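Local atomic coordinates of probable fumarate reductase Ifc3 (Shewanella frigidimarina, PDB entry 1QO8), a protein that catalyses in vitro the essentially one-way reduction of fumarate to succinate, using one FAD and four covalently bound c-type hemes in each subunit. Residues Asp339-Met351 with Gly504-Ser518. Numbering follows the deposited sequence.
Sequences DGVLMAKEIGASM and GVAINTTASVLDLQS. With FAD (flavin-adenine dinucleotide), chain G.
Three hydrogen bonds of Ser350, two donated and one accepted, fasten 339-351 to 504-518. Ser350 N donates to Leu514 O (2.9 Å), bent to 139° at the hydrogen. Ser350 O accepts a straighter bond (166°) from Ala506 N at 2.9 Å. Set between the backbone N and the carbonyl carbon (chi1 58°), Ser350 OG donates to Asp515 O at 2.9 Å from above the carbonyl plane; Ser518 N, closing a type I turn, meets that oxygen on the opposite face. Replacing Ser350 by alanine is likely to cost Asp515 O its hydroxyl partner, while the backbone bonds to Leu514 and Ala506 could persist. A water also bridges Gly348 O and Leu516 N.

Apolar contacts continue toward the helix 339-346. Val505 CG2 lies 3.4 Å from Ala344 CB, a tightness left doubtful by the unstaggered Val505 chi1, and the bent Met351 chain brings CE to the same methyl. Val341 CG2 rests on Gly504 CA (3.8 Å), and Ala349 CB meets Val513 CG1 (3.6 Å).

At the N-terminal end of the helix, Asp339 OD2 accepts from adenine N6A of FAD at 2.9 Å; Lys152 and Arg272 form salt bridges with the carboxylate. A Schellman motif with Gly348 at C-prime ends the helix and leads into Met351, which forms an antiparallel non-hydrogen-bonded pair with Val505 (Met351 CA to Val505 CA 4.3 Å). The arrangement thus joins an adenine-binding helix to strand 489-505 of the mixed sheet, within the FAD-binding domain of the fumarate reductase family.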
ATOM      1  N   ASP A 339      -0.986  -8.319  11.800  1.00 37.55           N
ATOM      2  CA  ASP A 339      -1.510  -9.610  11.375  1.00 40.60           C
ATOM      3  C   ASP A 339      -2.902  -9.421  10.792  1.00 40.39           C
ATOM      4  O   ASP A 339      -3.352 -10.141   9.878  1.00 43.31           O
ATOM      5  CB  ASP A 339      -1.623 -10.572  12.571  1.00 38.45           C
ATOM      6  CG  ASP A 339      -0.346 -11.047  13.153  1.00 39.25           C
ATOM      7  OD1 ASP A 339       0.727 -10.905  12.526  1.00 40.76           O
ATOM      8  OD2 ASP A 339      -0.330 -11.643  14.264  1.00 40.95           O
ATOM      9  N   GLY A 340      -3.688  -8.615  11.469  1.00 39.33           N
ATOM     10  CA  GLY A 340      -5.092  -8.375  11.130  1.00 39.00           C
ATOM     11  C   GLY A 340      -5.269  -7.821   9.724  1.00 44.78           C
ATOM     12  O   GLY A 340      -6.091  -8.294   8.907  1.00 43.55           O
ATOM     13  N   VAL A 341      -4.432  -6.845   9.360  1.00 44.03           N
ATOM     14  CA  VAL A 341      -4.273  -6.389   8.003  1.00 42.30           C
ATOM     15  C   VAL A 341      -3.787  -7.467   7.046  1.00 43.25           C
ATOM     16  O   VAL A 341      -4.317  -7.476   5.924  1.00 39.82           O
ATOM     17  CB  VAL A 341      -3.279  -5.171   7.921  1.00 45.08           C
ATOM     18  CG1 VAL A 341      -2.700  -4.980   6.529  1.00 37.34           C
ATOM     19  CG2 VAL A 341      -3.993  -3.864   8.392  1.00 38.14           C
ATOM     20  N   LEU A 342      -2.741  -8.256   7.338  1.00 42.74           N
ATOM     21  CA  LEU A 342      -2.312  -9.286   6.438  1.00 44.59           C
ATOM     22  C   LEU A 342      -3.395 -10.339   6.170  1.00 46.59           C
ATOM     23  O   LEU A 342      -3.588 -10.672   5.004  1.00 47.59           O
ATOM     24  CB  LEU A 342      -1.067 -10.016   6.931  1.00 44.67           C
ATOM     25  CG  LEU A 342       0.136  -9.040   7.079  1.00 46.15           C
ATOM     26  CD1 LEU A 342       1.222  -9.818   7.807  1.00 42.34           C
ATOM     27  CD2 LEU A 342       0.488  -8.457   5.703  1.00 45.22           C
ATOM     28  N   MET A 343      -4.086 -10.863   7.163  1.00 45.10           N
ATOM     29  CA  MET A 343      -5.108 -11.891   6.995  1.00 46.27           C
ATOM     30  C   MET A 343      -6.306 -11.335   6.212  1.00 44.55           C
ATOM     31  O   MET A 343      -6.965 -12.034   5.443  1.00 44.49           O
ATOM     32  CB  MET A 343      -5.672 -12.358   8.374  1.00 42.41           C
ATOM     33  CG  MET A 343      -4.677 -13.307   9.001  1.00 46.83           C
ATOM     34  SD  MET A 343      -5.177 -13.945  10.608  1.00 47.35           S
ATOM     35  CE  MET A 343      -5.673 -12.586  11.602  1.00 48.83           C
ATOM     36  N   ALA A 344      -6.611 -10.065   6.428  1.00 43.35           N
ATOM     37  CA  ALA A 344      -7.718  -9.399   5.756  1.00 43.09           C
ATOM     38  C   ALA A 344      -7.413  -9.215   4.270  1.00 45.51           C
ATOM     39  O   ALA A 344      -8.221  -9.558   3.369  1.00 46.93           O
ATOM     40  CB  ALA A 344      -8.255  -8.130   6.394  1.00 42.36           C
ATOM     41  N   LYS A 345      -6.244  -8.761   3.939  1.00 43.47           N
ATOM     42  CA  LYS A 345      -5.761  -8.527   2.607  1.00 46.62           C
ATOM     43  C   LYS A 345      -5.782  -9.826   1.767  1.00 48.11           C
ATOM     44  O   LYS A 345      -6.269  -9.862   0.664  1.00 48.96           O
ATOM     45  CB  LYS A 345      -4.309  -8.011   2.669  1.00 43.74           C
ATOM     46  CG  LYS A 345      -3.949  -7.376   1.315  1.00 44.31           C
ATOM     47  CD  LYS A 345      -2.464  -7.143   1.075  1.00 43.56           C
ATOM     48  CE  LYS A 345      -1.473  -7.907   1.914  1.00 45.47           C
ATOM     49  NZ  LYS A 345      -0.020  -7.541   1.730  1.00 47.29           N
ATOM     50  N   GLU A 346      -5.304 -10.898   2.338  1.00 49.20           N
ATOM     51  CA  GLU A 346      -5.201 -12.236   1.801  1.00 52.57           C
ATOM     52  C   GLU A 346      -6.573 -12.778   1.379  1.00 51.63           C
ATOM     53  O   GLU A 346      -6.572 -13.568   0.447  1.00 50.21           O
ATOM     54  CB  GLU A 346      -4.540 -13.105   2.860  1.00 56.05           C
ATOM     55  CG  GLU A 346      -4.145 -14.507   2.515  1.00 63.59           C
ATOM     56  CD  GLU A 346      -3.884 -15.460   3.646  1.00 68.01           C
ATOM     57  OE1 GLU A 346      -3.537 -15.100   4.805  1.00 69.93           O
ATOM     58  OE2 GLU A 346      -4.077 -16.697   3.357  1.00 70.88           O
ATOM     59  N   ILE A 347      -7.710 -12.452   1.974  1.00 49.54           N
ATOM     60  CA  ILE A 347      -8.984 -12.903   1.501  1.00 50.80           C
ATOM     61  C   ILE A 347      -9.706 -11.862   0.673  1.00 51.17           C
ATOM     62  O   ILE A 347     -10.855 -12.150   0.346  1.00 51.75           O
ATOM     63  CB  ILE A 347      -9.902 -13.423   2.645  1.00 53.06           C
ATOM     64  CG1 ILE A 347     -10.161 -12.275   3.598  1.00 53.60           C
ATOM     65  CG2 ILE A 347      -9.218 -14.600   3.325  1.00 51.22           C
ATOM     66  CD1 ILE A 347     -11.499 -12.041   4.219  1.00 54.20           C
ATOM     67  N   GLY A 348      -9.139 -10.716   0.320  1.00 49.00           N
ATOM     68  CA  GLY A 348      -9.767  -9.750  -0.562  1.00 46.31           C
ATOM     69  C   GLY A 348     -10.364  -8.534   0.093  1.00 47.45           C
ATOM     70  O   GLY A 348     -11.177  -7.834  -0.574  1.00 46.84           O
ATOM     71  N   ALA A 349     -10.067  -8.334   1.409  1.00 42.63           N
ATOM     72  CA  ALA A 349     -10.549  -7.059   1.998  1.00 42.68           C
ATOM     73  C   ALA A 349      -9.822  -5.903   1.292  1.00 39.54           C
ATOM     74  O   ALA A 349      -8.683  -6.060   0.825  1.00 39.86           O
ATOM     75  CB  ALA A 349     -10.260  -6.958   3.498  1.00 41.75           C
ATOM     76  N   SER A 350     -10.483  -4.809   1.052  1.00 37.57           N
ATOM     77  CA  SER A 350      -9.782  -3.558   0.784  1.00 39.77           C
ATOM     78  C   SER A 350      -9.222  -2.863   2.038  1.00 40.73           C
ATOM     79  O   SER A 350      -9.660  -3.213   3.130  1.00 40.13           O
ATOM     80  CB  SER A 350     -10.742  -2.619   0.092  1.00 41.32           C
ATOM     81  OG  SER A 350     -11.935  -2.298   0.757  1.00 44.58           O
ATOM     82  N   MET A 351      -8.350  -1.893   1.833  1.00 40.10           N
ATOM     83  CA  MET A 351      -7.642  -1.140   2.814  1.00 42.02           C
ATOM     84  C   MET A 351      -7.959   0.347   2.696  1.00 43.38           C
ATOM     85  O   MET A 351      -8.494   0.832   1.665  1.00 45.97           O
ATOM     86  CB  MET A 351      -6.140  -1.328   2.721  1.00 42.83           C
ATOM     87  CG  MET A 351      -5.501  -2.709   2.643  1.00 42.29           C
ATOM     88  SD  MET A 351      -5.822  -3.531   4.213  1.00 43.07           S
ATOM     89  CE  MET A 351      -6.438  -5.147   3.726  1.00 44.40           C
ATOM     90  N   GLY A 504      -5.169   0.997   7.453  1.00 38.16           N
ATOM     91  CA  GLY A 504      -5.483  -0.392   7.843  1.00 39.70           C
ATOM     92  C   GLY A 504      -6.631  -0.884   6.930  1.00 40.55           C
ATOM     93  O   GLY A 504      -6.849  -0.350   5.858  1.00 39.76           O
ATOM     94  N   VAL A 505      -7.393  -1.768   7.457  1.00 39.42           N
ATOM     95  CA  VAL A 505      -8.542  -2.469   6.796  1.00 42.17           C
ATOM     96  C   VAL A 505      -9.606  -1.452   6.562  1.00 43.09           C
ATOM     97  O   VAL A 505      -9.920  -0.633   7.446  1.00 42.61           O
ATOM     98  CB  VAL A 505      -8.763  -3.550   7.849  1.00 45.51           C
ATOM     99  CG1 VAL A 505     -10.050  -3.488   8.672  1.00 44.90           C
ATOM    100  CG2 VAL A 505      -8.214  -4.863   7.417  1.00 44.45           C
ATOM    101  N   ALA A 506     -10.215  -1.405   5.373  1.00 40.04           N
ATOM    102  CA  ALA A 506     -11.366  -0.538   5.191  1.00 40.38           C
ATOM    103  C   ALA A 506     -12.602  -1.048   5.925  1.00 41.70           C
ATOM    104  O   ALA A 506     -13.027  -2.211   5.932  1.00 41.19           O
ATOM    105  CB  ALA A 506     -11.726  -0.386   3.705  1.00 43.08           C
ATOM    106  N   ILE A 507     -13.305  -0.052   6.396  1.00 41.14           N
ATOM    107  CA  ILE A 507     -14.500  -0.251   7.241  1.00 45.54           C
ATOM    108  C   ILE A 507     -15.635   0.637   6.821  1.00 48.00           C
ATOM    109  O   ILE A 507     -15.314   1.696   6.253  1.00 44.64           O
ATOM    110  CB  ILE A 507     -13.942  -0.060   8.660  1.00 49.05           C
ATOM    111  CG1 ILE A 507     -14.079  -1.454   9.293  1.00 50.76           C
ATOM    112  CG2 ILE A 507     -14.447   1.028   9.560  1.00 49.63           C
ATOM    113  CD1 ILE A 507     -12.820  -1.954   9.888  1.00 55.66           C
ATOM    114  N   ASN A 508     -16.885   0.211   7.056  1.00 49.83           N
ATOM    115  CA  ASN A 508     -18.003   1.142   6.987  1.00 52.32           C
ATOM    116  C   ASN A 508     -18.314   1.675   8.372  1.00 53.16           C
ATOM    117  O   ASN A 508     -17.742   1.318   9.402  1.00 51.27           O
ATOM    118  CB  ASN A 508     -19.262   0.420   6.434  1.00 55.51           C
ATOM    119  CG  ASN A 508     -19.936  -0.342   7.553  1.00 58.24           C
ATOM    120  OD1 ASN A 508     -19.558  -1.281   8.242  1.00 53.83           O
ATOM    121  ND2 ASN A 508     -21.125   0.252   7.883  1.00 64.76           N
ATOM    122  N   THR A 509     -19.407   2.426   8.461  1.00 55.07           N
ATOM    123  CA  THR A 509     -19.865   2.974   9.719  1.00 54.48           C
ATOM    124  C   THR A 509     -20.399   1.931  10.658  1.00 53.36           C
ATOM    125  O   THR A 509     -20.404   2.277  11.839  1.00 54.87           O
ATOM    126  CB  THR A 509     -20.892   4.102   9.555  1.00 54.77           C
ATOM    127  OG1 THR A 509     -22.094   3.568   9.041  1.00 52.54           O
ATOM    128  CG2 THR A 509     -20.293   5.117   8.596  1.00 54.45           C
ATOM    129  N   THR A 510     -20.741   0.718  10.235  1.00 51.69           N
ATOM    130  CA  THR A 510     -21.143  -0.283  11.219  1.00 49.80           C
ATOM    131  C   THR A 510     -19.980  -1.213  11.490  1.00 46.08           C
ATOM    132  O   THR A 510     -20.123  -2.262  12.100  1.00 46.92           O
ATOM    133  CB  THR A 510     -22.382  -1.073  10.738  1.00 53.27           C
ATOM    134  OG1 THR A 510     -22.079  -1.493   9.417  1.00 54.07           O
ATOM    135  CG2 THR A 510     -23.647  -0.187  10.784  1.00 54.64           C
ATOM    136  N   ALA A 511     -18.783  -0.866  11.025  1.00 45.42           N
ATOM    137  CA  ALA A 511     -17.544  -1.542  11.307  1.00 45.53           C
ATOM    138  C   ALA A 511     -17.499  -2.909  10.653  1.00 45.42           C
ATOM    139  O   ALA A 511     -16.735  -3.775  11.124  1.00 46.57           O
ATOM    140  CB  ALA A 511     -17.249  -1.718  12.804  1.00 43.46           C
ATOM    141  N   SER A 512     -18.220  -3.087   9.547  1.00 47.02           N
ATOM    142  CA  SER A 512     -17.943  -4.217   8.678  1.00 47.82           C
ATOM    143  C   SER A 512     -16.624  -3.934   7.939  1.00 47.35           C
ATOM    144  O   SER A 512     -16.517  -2.777   7.490  1.00 46.33           O
ATOM    145  CB  SER A 512     -19.015  -4.308   7.562  1.00 52.07           C
ATOM    146  OG  SER A 512     -20.148  -4.982   8.091  1.00 52.98           O
ATOM    147  N   VAL A 513     -15.790  -4.963   7.790  1.00 43.64           N
ATOM    148  CA  VAL A 513     -14.713  -4.819   6.815  1.00 44.78           C
ATOM    149  C   VAL A 513     -15.257  -4.916   5.387  1.00 47.05           C
ATOM    150  O   VAL A 513     -16.123  -5.735   5.085  1.00 44.56           O
ATOM    151  CB  VAL A 513     -13.665  -5.907   7.097  1.00 44.48           C
ATOM    152  CG1 VAL A 513     -12.512  -5.826   6.108  1.00 44.49           C
ATOM    153  CG2 VAL A 513     -13.104  -5.730   8.537  1.00 46.66           C
ATOM    154  N   LEU A 514     -14.743  -4.086   4.480  1.00 48.63           N
ATOM    155  CA  LEU A 514     -15.165  -4.058   3.095  1.00 48.86           C
ATOM    156  C   LEU A 514     -14.242  -4.853   2.170  1.00 49.92           C
ATOM    157  O   LEU A 514     -13.061  -5.053   2.416  1.00 47.08           O
ATOM    158  CB  LEU A 514     -15.199  -2.584   2.628  1.00 49.23           C
ATOM    159  CG  LEU A 514     -15.867  -1.661   3.652  1.00 48.21           C
ATOM    160  CD1 LEU A 514     -15.811  -0.209   3.207  1.00 45.32           C
ATOM    161  CD2 LEU A 514     -17.318  -2.131   3.904  1.00 49.47           C
ATOM    162  N   ASP A 515     -14.846  -5.364   1.091  1.00 50.42           N
ATOM    163  CA  ASP A 515     -14.165  -6.111   0.040  1.00 48.15           C
ATOM    164  C   ASP A 515     -13.711  -5.139  -1.021  1.00 44.98           C
ATOM    165  O   ASP A 515     -13.750  -3.948  -0.792  1.00 47.09           O
ATOM    166  CB  ASP A 515     -15.075  -7.193  -0.609  1.00 49.05           C
ATOM    167  CG  ASP A 515     -16.320  -6.556  -1.236  1.00 49.13           C
ATOM    168  OD1 ASP A 515     -16.435  -5.374  -1.602  1.00 49.14           O
ATOM    169  OD2 ASP A 515     -17.341  -7.268  -1.301  1.00 51.87           O
ATOM    170  N   LEU A 516     -13.233  -5.545  -2.175  1.00 47.51           N
ATOM    171  CA  LEU A 516     -12.714  -4.689  -3.234  1.00 48.51           C
ATOM    172  C   LEU A 516     -13.752  -3.874  -3.993  1.00 50.75           C
ATOM    173  O   LEU A 516     -13.354  -2.952  -4.698  1.00 48.14           O
ATOM    174  CB  LEU A 516     -11.920  -5.512  -4.262  1.00 47.23           C
ATOM    175  CG  LEU A 516     -10.769  -6.313  -3.623  1.00 48.13           C
ATOM    176  CD1 LEU A 516     -10.040  -7.024  -4.752  1.00 48.16           C
ATOM    177  CD2 LEU A 516      -9.901  -5.383  -2.763  1.00 47.28           C
ATOM    178  N   GLN A 517     -15.046  -4.150  -3.759  1.00 51.36           N
ATOM    179  CA  GLN A 517     -16.075  -3.234  -4.248  1.00 56.80           C
ATOM    180  C   GLN A 517     -16.447  -2.240  -3.147  1.00 56.60           C
ATOM    181  O   GLN A 517     -17.309  -1.381  -3.335  1.00 55.26           O
ATOM    182  CB  GLN A 517     -17.337  -4.025  -4.642  1.00 58.52           C
ATOM    183  CG  GLN A 517     -17.092  -5.067  -5.715  1.00 63.06           C
ATOM    184  CD  GLN A 517     -16.201  -4.453  -6.777  1.00 66.89           C
ATOM    185  OE1 GLN A 517     -15.086  -4.970  -6.955  1.00 69.88           O
ATOM    186  NE2 GLN A 517     -16.674  -3.357  -7.379  1.00 68.52           N
ATOM    187  N   SER A 518     -15.777  -2.442  -1.997  1.00 53.66           N
ATOM    188  CA  SER A 518     -16.040  -1.537  -0.863  1.00 51.99           C
ATOM    189  C   SER A 518     -17.450  -1.778  -0.352  1.00 50.05           C
ATOM    190  O   SER A 518     -18.194  -0.990   0.174  1.00 47.47           O
ATOM    191  CB  SER A 518     -15.535  -0.175  -1.376  1.00 52.33           C
ATOM    192  OG  SER A 518     -16.547   0.735  -1.101  1.00 61.71           O
TER
HETATM  193  PA  FAD G 605      -3.822  -2.960  20.628  1.00 37.10           P
HETATM  194  O1A FAD G 605      -4.050  -2.343  21.973  1.00 36.29           O
HETATM  195  O2A FAD G 605      -2.572  -3.076  20.117  1.00 34.89           O
HETATM  196  O5B FAD G 605      -4.096  -4.477  20.936  1.00 38.68           O
HETATM  197  C5B FAD G 605      -4.189  -5.515  19.876  1.00 37.74           C
HETATM  198  C4B FAD G 605      -4.238  -6.953  20.600  1.00 37.13           C
HETATM  199  O4B FAD G 605      -4.333  -7.915  19.440  1.00 36.70           O
HETATM  200  C3B FAD G 605      -2.858  -7.312  21.242  1.00 36.57           C
HETATM  201  O3B FAD G 605      -2.787  -7.558  22.574  1.00 34.67           O
HETATM  202  C2B FAD G 605      -2.166  -8.274  20.209  1.00 37.21           C
HETATM  203  O2B FAD G 605      -1.280  -9.262  20.790  1.00 40.43           O
HETATM  204  C1B FAD G 605      -3.365  -9.001  19.727  1.00 36.52           C
HETATM  205  N9A FAD G 605      -3.180  -9.609  18.403  1.00 40.56           N
HETATM  206  C8A FAD G 605      -2.481  -9.122  17.327  1.00 37.92           C
HETATM  207  N7A FAD G 605      -2.424  -9.978  16.344  1.00 38.16           N
HETATM  208  C5A FAD G 605      -3.123 -11.100  16.778  1.00 37.60           C
HETATM  209  C6A FAD G 605      -3.349 -12.421  16.197  1.00 38.01           C
HETATM  210  N6A FAD G 605      -2.928 -12.782  15.016  1.00 38.15           N
HETATM  211  N1A FAD G 605      -4.117 -13.241  16.956  1.00 37.75           N
HETATM  212  C2A FAD G 605      -4.515 -12.942  18.239  1.00 39.56           C
HETATM  213  N3A FAD G 605      -4.330 -11.754  18.858  1.00 38.68           N
HETATM  214  C4A FAD G 605      -3.607 -10.906  18.078  1.00 38.96           C
HETATM  215  N1  FAD G 605      -3.518   7.001  21.483  1.00 45.98           N
HETATM  216  C2  FAD G 605      -4.350   7.820  22.069  1.00 47.89           C
HETATM  217  O2  FAD G 605      -5.389   8.221  21.660  1.00 45.75           O
HETATM  218  N3  FAD G 605      -4.099   8.367  23.364  1.00 52.54           N
HETATM  219  C4  FAD G 605      -2.912   7.958  23.965  1.00 53.17           C
HETATM  220  O4  FAD G 605      -2.611   8.414  25.031  1.00 56.32           O
HETATM  221  C4X FAD G 605      -1.973   7.093  23.257  1.00 48.56           C
HETATM  222  N5  FAD G 605      -0.802   6.761  23.824  1.00 46.53           N
HETATM  223  C5X FAD G 605       0.044   5.896  23.217  1.00 44.72           C
HETATM  224  C6  FAD G 605       1.241   5.579  23.872  1.00 43.24           C
HETATM  225  C7  FAD G 605       2.118   4.698  23.286  1.00 45.29           C
HETATM  226  C7M FAD G 605       3.414   4.306  23.921  1.00 43.57           C
HETATM  227  C8  FAD G 605       1.749   4.096  22.030  1.00 44.00           C
HETATM  228  C8M FAD G 605       2.663   3.078  21.416  1.00 44.80           C
HETATM  229  C9  FAD G 605       0.564   4.380  21.402  1.00 40.94           C
HETATM  230  C9A FAD G 605      -0.320   5.273  21.960  1.00 42.13           C
HETATM  231  N10 FAD G 605      -1.548   5.669  21.395  1.00 41.14           N
HETATM  232  C10 FAD G 605      -2.369   6.547  21.993  1.00 44.56           C
HETATM  233  C1' FAD G 605      -2.171   4.833  20.321  1.00 43.11           C
HETATM  234  C2' FAD G 605      -3.290   3.928  20.938  1.00 41.42           C
HETATM  235  O2' FAD G 605      -2.660   3.517  22.198  1.00 42.40           O
HETATM  236  C3' FAD G 605      -3.296   2.640  20.078  1.00 39.59           C
HETATM  237  O3' FAD G 605      -3.596   2.946  18.710  1.00 42.08           O
HETATM  238  C4' FAD G 605      -4.617   1.878  20.431  1.00 41.19           C
HETATM  239  O4' FAD G 605      -4.414   1.465  21.816  1.00 37.41           O
HETATM  240  C5' FAD G 605      -4.609   0.579  19.548  1.00 36.37           C
HETATM  241  O5' FAD G 605      -5.696  -0.311  20.231  1.00 41.82           O
HETATM  242  P   FAD G 605      -6.157  -1.651  19.627  1.00 38.53           P
HETATM  243  O1P FAD G 605      -7.232  -2.138  20.571  1.00 38.39           O
HETATM  244  O2P FAD G 605      -6.447  -1.335  18.301  1.00 38.75           O
HETATM  245  O3P FAD G 605      -4.937  -2.432  19.579  1.00 35.93           O
HETATM  246  O   HOH W   1     -13.099  -8.749  -2.575  1.00 56.92           O